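Local coordinates for argininosuccinate lyase (Chelativorans sp., PDB 6G3I), which probably catalyses the cleavage of argininosuccinate into fumarate and L-arginine, the closing step of arginine biosynthesis, at residues Q45-H50 / I108-N113; V51-E56 / D213-L218; A147-T152 / P351-M356. All coordinates share one frame; numbering follows the deposited sequence.

Contact 1 of 3, residues Q45-H50 / I108-N113. With EKN ((2~{S})-2-(2-azanylethylamino)butanedioic acid), chain B; FUM (fumaric acid), chain C.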
loop_
_atom_site.group_PDB
_atom_site.type_symbol
_atom_site.label_atom_id
_atom_site.label_comp_id
_atom_site.label_asym_id
_atom_site.label_seq_id
_atom_site.Cartn_x
_atom_site.Cartn_y
_atom_site.Cartn_z
ATOM N N GLN A 45 8.007 -23.767 24.987
ATOM C CA GLN A 45 7.350 -25.000 24.566
ATOM C C GLN A 45 8.190 -25.743 23.534
ATOM O O GLN A 45 8.296 -26.973 23.580
ATOM C CB GLN A 45 5.965 -24.684 24.002
ATOM C CG GLN A 45 4.983 -24.192 25.043
ATOM C CD GLN A 45 4.540 -25.298 25.978
ATOM O OE1 GLN A 45 5.074 -25.450 27.077
ATOM N NE2 GLN A 45 3.561 -26.084 25.542
ATOM N N ILE A 46 8.791 -25.014 22.594
ATOM C CA ILE A 46 9.619 -25.657 21.578
ATOM C C ILE A 46 10.860 -26.271 22.214
ATOM O O ILE A 46 11.310 -27.349 21.810
ATOM C CB ILE A 46 9.976 -24.646 20.472
ATOM C CG1 ILE A 46 8.730 -24.324 19.640
ATOM C CG2 ILE A 46 11.080 -25.185 19.568
ATOM C CD1 ILE A 46 8.788 -22.983 18.939
ATOM N N HIS A 47 11.435 -25.598 23.214
ATOM C CA HIS A 47 12.574 -26.166 23.929
ATOM C C HIS A 47 12.210 -27.515 24.537
ATOM O O HIS A 47 12.907 -28.513 24.328
ATOM C CB HIS A 47 13.052 -25.199 25.014
ATOM C CG HIS A 47 13.508 -23.877 24.485
ATOM N ND1 HIS A 47 14.003 -23.717 23.208
ATOM C CD2 HIS A 47 13.546 -22.650 25.058
ATOM C CE1 HIS A 47 14.327 -22.451 23.018
ATOM N NE2 HIS A 47 14.058 -21.782 24.125
ATOM N N ARG A 48 11.108 -27.567 25.283
ATOM C CA ARG A 48 10.695 -28.821 25.903
ATOM C C ARG A 48 10.462 -29.902 24.854
ATOM O O ARG A 48 11.044 -30.990 24.931
ATOM C CB ARG A 48 9.442 -28.592 26.746
ATOM C CG ARG A 48 9.724 -27.775 27.996
ATOM C CD ARG A 48 8.501 -27.584 28.869
ATOM N NE ARG A 48 8.844 -26.828 30.069
ATOM C CZ ARG A 48 8.964 -25.505 30.111
ATOM N NH1 ARG A 48 8.765 -24.779 29.022
ATOM N NH2 ARG A 48 9.287 -24.899 31.245
ATOM N N ALA A 49 9.625 -29.615 23.855
ATOM C CA ALA A 49 9.353 -30.605 22.817
ATOM C C ALA A 49 10.614 -30.985 22.055
ATOM O O ALA A 49 10.739 -32.125 21.595
ATOM C CB ALA A 49 8.293 -30.081 21.850
ATOM N N HIS A 50 11.559 -30.057 21.907
ATOM C CA HIS A 50 12.746 -30.355 21.117
ATOM C C HIS A 50 13.738 -31.235 21.869
ATOM O O HIS A 50 14.353 -32.119 21.262
ATOM C CB HIS A 50 13.422 -29.063 20.673
ATOM C CG HIS A 50 14.718 -29.281 19.959
ATOM N ND1 HIS A 50 14.782 -29.627 18.626
ATOM C CD2 HIS A 50 15.999 -29.212 20.391
ATOM C CE1 HIS A 50 16.046 -29.756 18.267
ATOM N NE2 HIS A 50 16.806 -29.509 19.320
ATOM N N ILE A 108 21.251 -28.640 19.945
ATOM C CA ILE A 108 21.732 -29.609 18.966
ATOM C C ILE A 108 20.720 -29.744 17.839
ATOM O O ILE A 108 19.515 -29.893 18.075
ATOM C CB ILE A 108 21.997 -30.961 19.645
ATOM C CG1 ILE A 108 23.291 -30.899 20.456
ATOM C CG2 ILE A 108 22.087 -32.088 18.615
ATOM C CD1 ILE A 108 23.464 -32.053 21.416
ATOM N N GLY A 109 21.212 -29.702 16.603
ATOM C CA GLY A 109 20.355 -29.897 15.448
ATOM C C GLY A 109 19.295 -28.834 15.278
ATOM O O GLY A 109 18.214 -29.123 14.757
ATOM N N ARG A 110 19.581 -27.603 15.694
ATOM C CA ARG A 110 18.569 -26.561 15.733
ATOM C C ARG A 110 19.242 -25.203 15.585
ATOM O O ARG A 110 20.437 -25.044 15.848
ATOM C CB ARG A 110 17.759 -26.637 17.032
ATOM C CG ARG A 110 16.736 -25.530 17.212
ATOM C CD ARG A 110 15.948 -25.719 18.493
ATOM N NE ARG A 110 16.651 -25.167 19.647
ATOM C CZ ARG A 110 16.130 -25.080 20.866
ATOM N NH1 ARG A 110 14.897 -25.510 21.089
ATOM N NH2 ARG A 110 16.838 -24.558 21.858
ATOM N N SER A 111 18.451 -24.223 15.153
ATOM C CA SER A 111 18.926 -22.869 14.918
ATOM C C SER A 111 17.926 -21.890 15.515
ATOM O O SER A 111 16.799 -22.252 15.860
ATOM C CB SER A 111 19.102 -22.598 13.417
ATOM O OG SER A 111 19.426 -21.244 13.161
ATOM N N ARG A 112 18.351 -20.632 15.643
ATOM C CA ARG A 112 17.393 -19.577 15.947
ATOM C C ARG A 112 16.401 -19.397 14.805
ATOM O O ARG A 112 15.262 -18.972 15.031
ATOM C CB ARG A 112 18.126 -18.264 16.230
ATOM C CG ARG A 112 18.604 -18.114 17.670
ATOM C CD ARG A 112 19.281 -16.773 17.913
ATOM N NE ARG A 112 20.281 -16.459 16.897
ATOM C CZ ARG A 112 20.976 -15.325 16.853
ATOM N NH1 ARG A 112 20.789 -14.384 17.770
ATOM N NH2 ARG A 112 21.860 -15.131 15.885
ATOM N N ASN A 113 16.807 -19.750 13.583
ATOM C CA ASN A 113 15.990 -19.476 12.405
ATOM C C ASN A 113 14.718 -20.318 12.397
ATOM O O ASN A 113 13.615 -19.787 12.215
ATOM C CB ASN A 113 16.817 -19.720 11.143
ATOM C CG ASN A 113 17.924 -18.696 10.974
ATOM O OD1 ASN A 113 18.098 -17.818 11.820
ATOM N ND2 ASN A 113 18.684 -18.808 9.890
HETATM O OD1 EKN B . 20.989 -19.879 14.367
HETATM C CG EKN B . 21.296 -18.723 13.844
HETATM O OD2 EKN B . 21.588 -17.704 14.511
HETATM C CB EKN B . 21.324 -18.536 12.387
HETATM C CA EKN B . 21.655 -17.132 11.940
HETATM C C EKN B . 22.113 -17.083 10.505
HETATM O OXT EKN B . 23.281 -16.707 10.377
HETATM O O EKN B . 21.339 -17.389 9.601
HETATM N N EKN B . 20.419 -16.244 12.173
HETATM C CAG EKN B . 20.608 -14.789 11.727
HETATM C CAF EKN B . 20.815 -13.790 12.860
HETATM N NAA EKN B . 22.303 -13.398 12.948
HETATM O OXT FUM C . 18.521 -9.520 13.760
HETATM C C FUM C . 18.958 -10.425 14.508
HETATM O O FUM C . 19.820 -10.173 15.383
HETATM C C4 FUM C . 18.484 -11.854 14.390
HETATM C C5 FUM C . 18.064 -12.448 15.478
HETATM C C6 FUM C . 17.614 -13.894 15.366
HETATM O O7 FUM C . 16.607 -14.315 15.996
HETATM O O8 FUM C . 18.283 -14.661 14.621
#

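Contact 2 of 3, residues V51-E56 / D213-L218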
loop_
_atom_site.group_PDB
_atom_site.type_symbol
_atom_site.label_atom_id
_atom_site.label_comp_id
_atom_site.label_asym_id
_atom_site.label_seq_id
_atom_site.Cartn_x
_atom_site.Cartn_y
_atom_site.Cartn_z
ATOM N N VAL A 51 13.936 -31.012 23.172
ATOM C CA VAL A 51 14.862 -31.890 23.884
ATOM C C VAL A 51 14.203 -33.232 24.192
ATOM O O VAL A 51 14.890 -34.257 24.252
ATOM C CB VAL A 51 15.426 -31.242 25.167
ATOM C CG1 VAL A 51 15.704 -29.757 24.973
ATOM C CG2 VAL A 51 14.527 -31.483 26.366
ATOM N N VAL A 52 12.881 -33.265 24.389
ATOM C CA VAL A 52 12.191 -34.549 24.499
ATOM C C VAL A 52 12.508 -35.395 23.278
ATOM O O VAL A 52 12.905 -36.561 23.385
ATOM C CB VAL A 52 10.673 -34.343 24.660
ATOM C CG1 VAL A 52 9.912 -35.658 24.488
ATOM C CG2 VAL A 52 10.349 -33.766 26.018
ATOM N N MET A 53 12.349 -34.805 22.090
ATOM C CA MET A 53 12.672 -35.517 20.860
ATOM C C MET A 53 14.145 -35.899 20.821
ATOM O O MET A 53 14.492 -37.017 20.424
ATOM C CB MET A 53 12.305 -34.664 19.642
ATOM C CG MET A 53 12.665 -35.311 18.299
ATOM S SD MET A 53 14.361 -35.022 17.746
ATOM C CE MET A 53 14.423 -33.235 17.633
ATOM N N LEU A 54 15.029 -34.980 21.220
ATOM C CA LEU A 54 16.448 -35.315 21.299
ATOM C C LEU A 54 16.673 -36.525 22.194
ATOM O O LEU A 54 17.517 -37.379 21.899
ATOM C CB LEU A 54 17.251 -34.120 21.819
ATOM C CG LEU A 54 17.552 -32.928 20.903
ATOM C CD1 LEU A 54 18.622 -32.054 21.549
ATOM C CD2 LEU A 54 17.994 -33.363 19.515
ATOM N N THR A 55 15.924 -36.616 23.294
ATOM C CA THR A 55 16.091 -37.736 24.212
ATOM C C THR A 55 15.612 -39.037 23.575
ATOM O O THR A 55 16.351 -40.026 23.530
ATOM C CB THR A 55 15.338 -37.457 25.514
ATOM O OG1 THR A 55 15.653 -36.137 25.976
ATOM C CG2 THR A 55 15.729 -38.458 26.584
ATOM N N GLU A 56 14.379 -39.047 23.063
ATOM C CA GLU A 56 13.848 -40.238 22.408
ATOM C C GLU A 56 14.722 -40.701 21.250
ATOM O O GLU A 56 14.649 -41.872 20.862
ATOM C CB GLU A 56 12.425 -39.969 21.916
ATOM C CG GLU A 56 11.432 -39.684 23.036
ATOM C CD GLU A 56 10.079 -39.226 22.525
ATOM O OE1 GLU A 56 9.228 -38.840 23.355
ATOM O OE2 GLU A 56 9.866 -39.248 21.294
ATOM N N ASP A 213 8.738 -35.420 12.682
ATOM C CA ASP A 213 7.318 -35.650 12.918
ATOM C C ASP A 213 6.975 -35.613 14.398
ATOM O O ASP A 213 5.860 -35.231 14.765
ATOM C CB ASP A 213 6.906 -36.988 12.323
ATOM C CG ASP A 213 7.090 -37.029 10.830
ATOM O OD1 ASP A 213 6.328 -36.337 10.120
ATOM O OD2 ASP A 213 8.004 -37.740 10.369
ATOM N N ARG A 214 7.912 -36.003 15.260
ATOM C CA ARG A 214 7.627 -36.066 16.687
ATOM C C ARG A 214 7.583 -34.671 17.293
ATOM O O ARG A 214 6.668 -34.343 18.055
ATOM C CB ARG A 214 8.679 -36.939 17.373
ATOM C CG ARG A 214 8.602 -37.016 18.893
ATOM C CD ARG A 214 7.386 -37.781 19.384
ATOM N NE ARG A 214 7.429 -37.927 20.833
ATOM C CZ ARG A 214 6.367 -38.091 21.612
ATOM N NH1 ARG A 214 5.145 -38.121 21.100
ATOM N NH2 ARG A 214 6.534 -38.214 22.919
ATOM N N THR A 215 8.566 -33.832 16.966
ATOM C CA THR A 215 8.527 -32.445 17.417
ATOM C C THR A 215 7.269 -31.750 16.919
ATOM O O THR A 215 6.607 -31.029 17.672
ATOM C CB THR A 215 9.761 -31.689 16.928
ATOM O OG1 THR A 215 9.783 -31.683 15.495
ATOM C CG2 THR A 215 11.019 -32.343 17.420
ATOM N N SER A 216 6.928 -31.956 15.647
ATOM C CA SER A 216 5.741 -31.329 15.078
ATOM C C SER A 216 4.482 -31.760 15.821
ATOM O O SER A 216 3.634 -30.929 16.162
ATOM C CB SER A 216 5.644 -31.677 13.596
ATOM O OG SER A 216 4.337 -31.449 13.104
ATOM N N ALA A 217 4.341 -33.061 16.078
ATOM C CA ALA A 217 3.160 -33.547 16.781
ATOM C C ALA A 217 3.096 -33.000 18.200
ATOM O O ALA A 217 2.033 -32.568 18.660
ATOM C CB ALA A 217 3.162 -35.073 16.796
ATOM N N LEU A 218 4.226 -33.005 18.910
ATOM C CA LEU A 218 4.242 -32.546 20.294
ATOM C C LEU A 218 3.817 -31.091 20.434
ATOM O O LEU A 218 3.345 -30.697 21.507
ATOM C CB LEU A 218 5.642 -32.736 20.886
ATOM C CG LEU A 218 6.036 -34.171 21.237
ATOM C CD1 LEU A 218 7.505 -34.242 21.621
ATOM C CD2 LEU A 218 5.168 -34.707 22.363
#

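Contact 3 of 3, residues A147-T152 / P351-M356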
loop_
_atom_site.group_PDB
_atom_site.type_symbol
_atom_site.label_atom_id
_atom_site.label_comp_id
_atom_site.label_asym_id
_atom_site.label_seq_id
_atom_site.Cartn_x
_atom_site.Cartn_y
_atom_site.Cartn_z
ATOM N N ALA A 147 -32.889 -12.321 12.467
ATOM C CA ALA A 147 -34.056 -13.116 12.845
ATOM C C ALA A 147 -35.158 -12.256 13.454
ATOM O O ALA A 147 -36.348 -12.512 13.232
ATOM C CB ALA A 147 -33.635 -14.211 13.827
ATOM N N ASP A 148 -34.787 -11.241 14.227
ATOM C CA ASP A 148 -35.762 -10.390 14.898
ATOM C C ASP A 148 -36.319 -9.291 14.001
ATOM O O ASP A 148 -37.063 -8.437 14.494
ATOM C CB ASP A 148 -35.138 -9.748 16.144
ATOM C CG ASP A 148 -34.958 -10.731 17.291
ATOM O OD1 ASP A 148 -35.625 -11.787 17.291
ATOM O OD2 ASP A 148 -34.155 -10.435 18.200
ATOM N N HIS A 149 -35.996 -9.284 12.710
ATOM C CA HIS A 149 -36.326 -8.141 11.867
ATOM C C HIS A 149 -36.713 -8.593 10.463
ATOM O O HIS A 149 -36.370 -7.948 9.467
ATOM C CB HIS A 149 -35.161 -7.151 11.828
ATOM C CG HIS A 149 -34.876 -6.504 13.153
ATOM N ND1 HIS A 149 -35.703 -5.558 13.721
ATOM C CD2 HIS A 149 -33.853 -6.672 14.022
ATOM C CE1 HIS A 149 -35.200 -5.171 14.879
ATOM N NE2 HIS A 149 -34.079 -5.834 15.087
ATOM N N LEU A 150 -37.456 -9.699 10.366
ATOM C CA LEU A 150 -37.974 -10.134 9.074
ATOM C C LEU A 150 -39.063 -9.210 8.543
ATOM O O LEU A 150 -39.344 -9.237 7.340
ATOM C CB LEU A 150 -38.523 -11.560 9.175
ATOM C CG LEU A 150 -37.509 -12.678 9.410
ATOM C CD1 LEU A 150 -38.226 -14.013 9.567
ATOM C CD2 LEU A 150 -36.501 -12.754 8.277
ATOM N N ASP A 151 -39.679 -8.401 9.404
ATOM C CA ASP A 151 -40.750 -7.497 9.003
ATOM C C ASP A 151 -40.333 -6.033 8.989
ATOM O O ASP A 151 -41.167 -5.173 8.684
ATOM C CB ASP A 151 -41.959 -7.655 9.934
ATOM C CG ASP A 151 -42.612 -9.020 9.829
ATOM O OD1 ASP A 151 -42.377 -9.728 8.825
ATOM O OD2 ASP A 151 -43.374 -9.383 10.751
ATOM N N THR A 152 -39.080 -5.719 9.315
ATOM C CA THR A 152 -38.618 -4.332 9.375
ATOM C C THR A 152 -38.351 -3.837 7.962
ATOM O O THR A 152 -37.238 -3.936 7.443
ATOM C CB THR A 152 -37.363 -4.213 10.225
ATOM O OG1 THR A 152 -37.584 -4.797 11.508
ATOM C CG2 THR A 152 -36.985 -2.752 10.419
ATOM N N PRO A 351 -33.194 0.242 15.447
ATOM C CA PRO A 351 -33.806 0.755 14.218
ATOM C C PRO A 351 -35.089 1.512 14.519
ATOM O O PRO A 351 -35.915 1.074 15.322
ATOM C CB PRO A 351 -34.085 -0.514 13.406
ATOM C CG PRO A 351 -34.309 -1.558 14.443
ATOM C CD PRO A 351 -33.394 -1.211 15.592
ATOM N N ASN A 352 -35.245 2.668 13.871
ATOM C CA ASN A 352 -36.498 3.418 13.931
ATOM C C ASN A 352 -37.430 2.826 12.879
ATOM O O ASN A 352 -37.551 3.311 11.751
ATOM C CB ASN A 352 -36.252 4.908 13.727
ATOM C CG ASN A 352 -35.379 5.504 14.820
ATOM O OD1 ASN A 352 -35.228 4.920 15.896
ATOM N ND2 ASN A 352 -34.804 6.673 14.554
ATOM N N LYS A 353 -38.087 1.730 13.271
ATOM C CA LYS A 353 -38.929 0.964 12.358
ATOM C C LYS A 353 -39.894 1.847 11.582
ATOM O O LYS A 353 -40.194 1.565 10.416
ATOM C CB LYS A 353 -39.713 -0.092 13.143
ATOM C CG LYS A 353 -39.085 -1.477 13.162
ATOM C CD LYS A 353 -39.369 -2.191 14.475
ATOM C CE LYS A 353 -39.328 -3.704 14.320
ATOM N NZ LYS A 353 -39.290 -4.396 15.638
ATOM N N GLU A 354 -40.386 2.920 12.201
ATOM C CA GLU A 354 -41.446 3.704 11.579
ATOM C C GLU A 354 -40.902 4.612 10.484
ATOM O O GLU A 354 -41.444 4.645 9.374
ATOM C CB GLU A 354 -42.188 4.515 12.640
ATOM C CG GLU A 354 -43.433 5.209 12.114
ATOM C CD GLU A 354 -44.257 5.849 13.215
ATOM O OE1 GLU A 354 -45.261 6.520 12.895
ATOM O OE2 GLU A 354 -43.899 5.677 14.399
ATOM N N ARG A 355 -39.831 5.360 10.769
ATOM C CA ARG A 355 -39.261 6.208 9.729
ATOM C C ARG A 355 -38.670 5.371 8.603
ATOM O O ARG A 355 -38.622 5.826 7.454
ATOM C CB ARG A 355 -38.201 7.147 10.311
ATOM C CG ARG A 355 -37.775 8.236 9.331
ATOM C CD ARG A 355 -37.044 9.394 9.993
ATOM N NE ARG A 355 -37.964 10.419 10.490
ATOM C CZ ARG A 355 -38.207 10.693 11.771
ATOM N NH1 ARG A 355 -37.598 10.031 12.746
ATOM N NH2 ARG A 355 -39.070 11.654 12.082
ATOM N N MET A 356 -38.223 4.151 8.910
ATOM C CA MET A 356 -37.808 3.224 7.862
ATOM C C MET A 356 -38.934 2.997 6.860
ATOM O O MET A 356 -38.733 3.110 5.647
ATOM C CB MET A 356 -37.369 1.898 8.482
ATOM C CG MET A 356 -35.882 1.794 8.766
ATOM S SD MET A 356 -35.493 0.355 9.780
ATOM C CE MET A 356 -33.706 0.422 9.819
#

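Contact 1 of 3, residues Q45-H50 / I108-N113
Arg-110 reaches into helix 35-56 and meets two of its histidines in different ways. Against His-50 it packs tightly: CD sits 3.9 Å from the ring centroid in a CH-pi contact over the face, and the guanidinium stacks on the same imidazole, its plane inclined by 23°. A bend at chi3 (84°) swings NH1 onward to donate to His-47 ND1 at 2.9 Å; NH1 lies in that ring's plane, whereas ND1 is tilted out of the guanidinium plane and the bond is bent (131°). Tyr-88 and His-107 take NH2 and NE, so all three nitrogens are engaged. At the edge of the His-50 ring, NE2 donates to Ile-108 O at 3.0 Å. The packing is looser beside Ile-46, whose CG2 comes only within 4.1 Å of Arg-110 NH1, and the partly exposed Arg-48, on the helix's far side, pairs with Asp-76. Beyond Arg-110, Ser-111 caps helix 112-147, its OG accepting from Asn-113 N, and that helix start holds EKN: Arg-112 NE and NH2 converge on OD2 of EKN, while Asn-113 OD1 takes the ligand amine. Residues of second and third subunits complete the multi-subunit active site characteristic of the fumarase/aspartase superfamily.

Contact 2 of 3, residues V51-E56 / D213-L218
With CG anti to the backbone N (chi1 175°) and a bend at chi2 (70°), Arg-214 folds its guanidinium across to Glu-56, whose side chain runs out straight beyond CG to meet it. The pair bridges two roughly antiparallel helices, the C-terminal end of helix 35-56 and the short helix 212-218; the axes of segments 51-56 and 213-218 approach to 9.4 Å at 143°. The salt bridge is bidentate and side-on: Arg-214 NH2 reaches Glu-56 OE1 at 2.8 Å, and Arg-214 NE reaches Glu-56 OE2 at the same distance. Both oxygens use their syn lone pairs, but the two flat groups are not coplanar, and the NE bond is the more bent of the two. One face of the guanidinium rests on Leu-218 CD2 from its own helix, which probably helps to fix its rotation. A leucine in place of Arg-214 would probably leave the Glu-56 carboxylate without its charged mate and lose both bonds linking the helices at the exposed edge of the contact. Inward from the charges the contact is apolar. Val-52 CG1 touches Leu-218 CD1 at 4.0 Å, and helix 451-498 packs alongside through Ser-489 and Val-490. The hydroxyl of Thr-215 is engaged by Arg-212 O in its own helix, leaving the methyl to face across. There, where the CA atoms of the two segments come nearest, Met-53 curls round it, bent at chi2 and chi3, with Met-53 CB, CG and CE each 3.5 Å from Thr-215 CG2.

Contact 3 of 3, residues A147-T152 / P351-M356
Thr-152 makes the largest single contribution to this contact, placing its two branches against different residues of the start of helix 353-362. With OG1 beside the backbone N (chi1 -53°), CG2 stands anti to that N and lodges between Met-356 SD, 3.5 Å away, and Lys-353 CG at 3.7 Å. Thr-152 OG1, on the other branch, has Lys-353 CE beside it at 3.5 Å. The methionine chain runs extended beyond CG to bring its sulfur to the threonine, whereas the lysine crosses the threonine at about a right angle. His-149 adds a second point of touch: CE1 meets Pro-351 CG at 3.7 Å, and Lys-353 CE stands near the plane of the ring at its edge.

The next shell fixes these groups. His-149 ND1 and Thr-152 OG1 are hydrogen-bonded at 3.0 Å, with the hydroxyl in the ring plane, which ties the imidazole to the threonine. Backbone bonds from His-149 to Gly-169 and from Thr-152 to Leu-168 secure the loop, and the side chain of Leu-168 touches His-149, Thr-152 and Pro-351 alike. Across the contact, Pro-351 ends the small strand 350-351, which pairs with 270-271. Asn-352 then forms the centre of an inverse gamma turn into the helix, its ND2 bound to Gln-268 O. The contact thus joins the connection between helix 112-147 and strand 153-158 to a strand-turn-helix junction, away from the ligand-binding sites.

Between the two segments the chemistry is van der Waals packing of methyl, methylene, ring and sulfur groups. Lys-353 NZ nevertheless lies 4.2 Å from His-149 ND1, and a positive charge so close would probably disfavour protonation of the histidine.

From the N terminus, helix 35-56 supplies the first segments of both contact 1 and contact 2. Contact 1 closes a loop of 57 residues by returning the chain to the start of helix 112-147. Contact 2 opens before that return and closes only at helix 212-218, after 156 residues, so the two cross; they also touch, Ala-49 and Leu-218 packing together. Helix 112-147 then carries the chain to the far side of the molecule, where contact 3 opens before contact 2 closes; these also cross. Contact 3, in series with contact 1, closes after 198 residues at the start of helix 353-362, joining it to the loop after helix 112-147; its centre lies about 58 Å from those of both others.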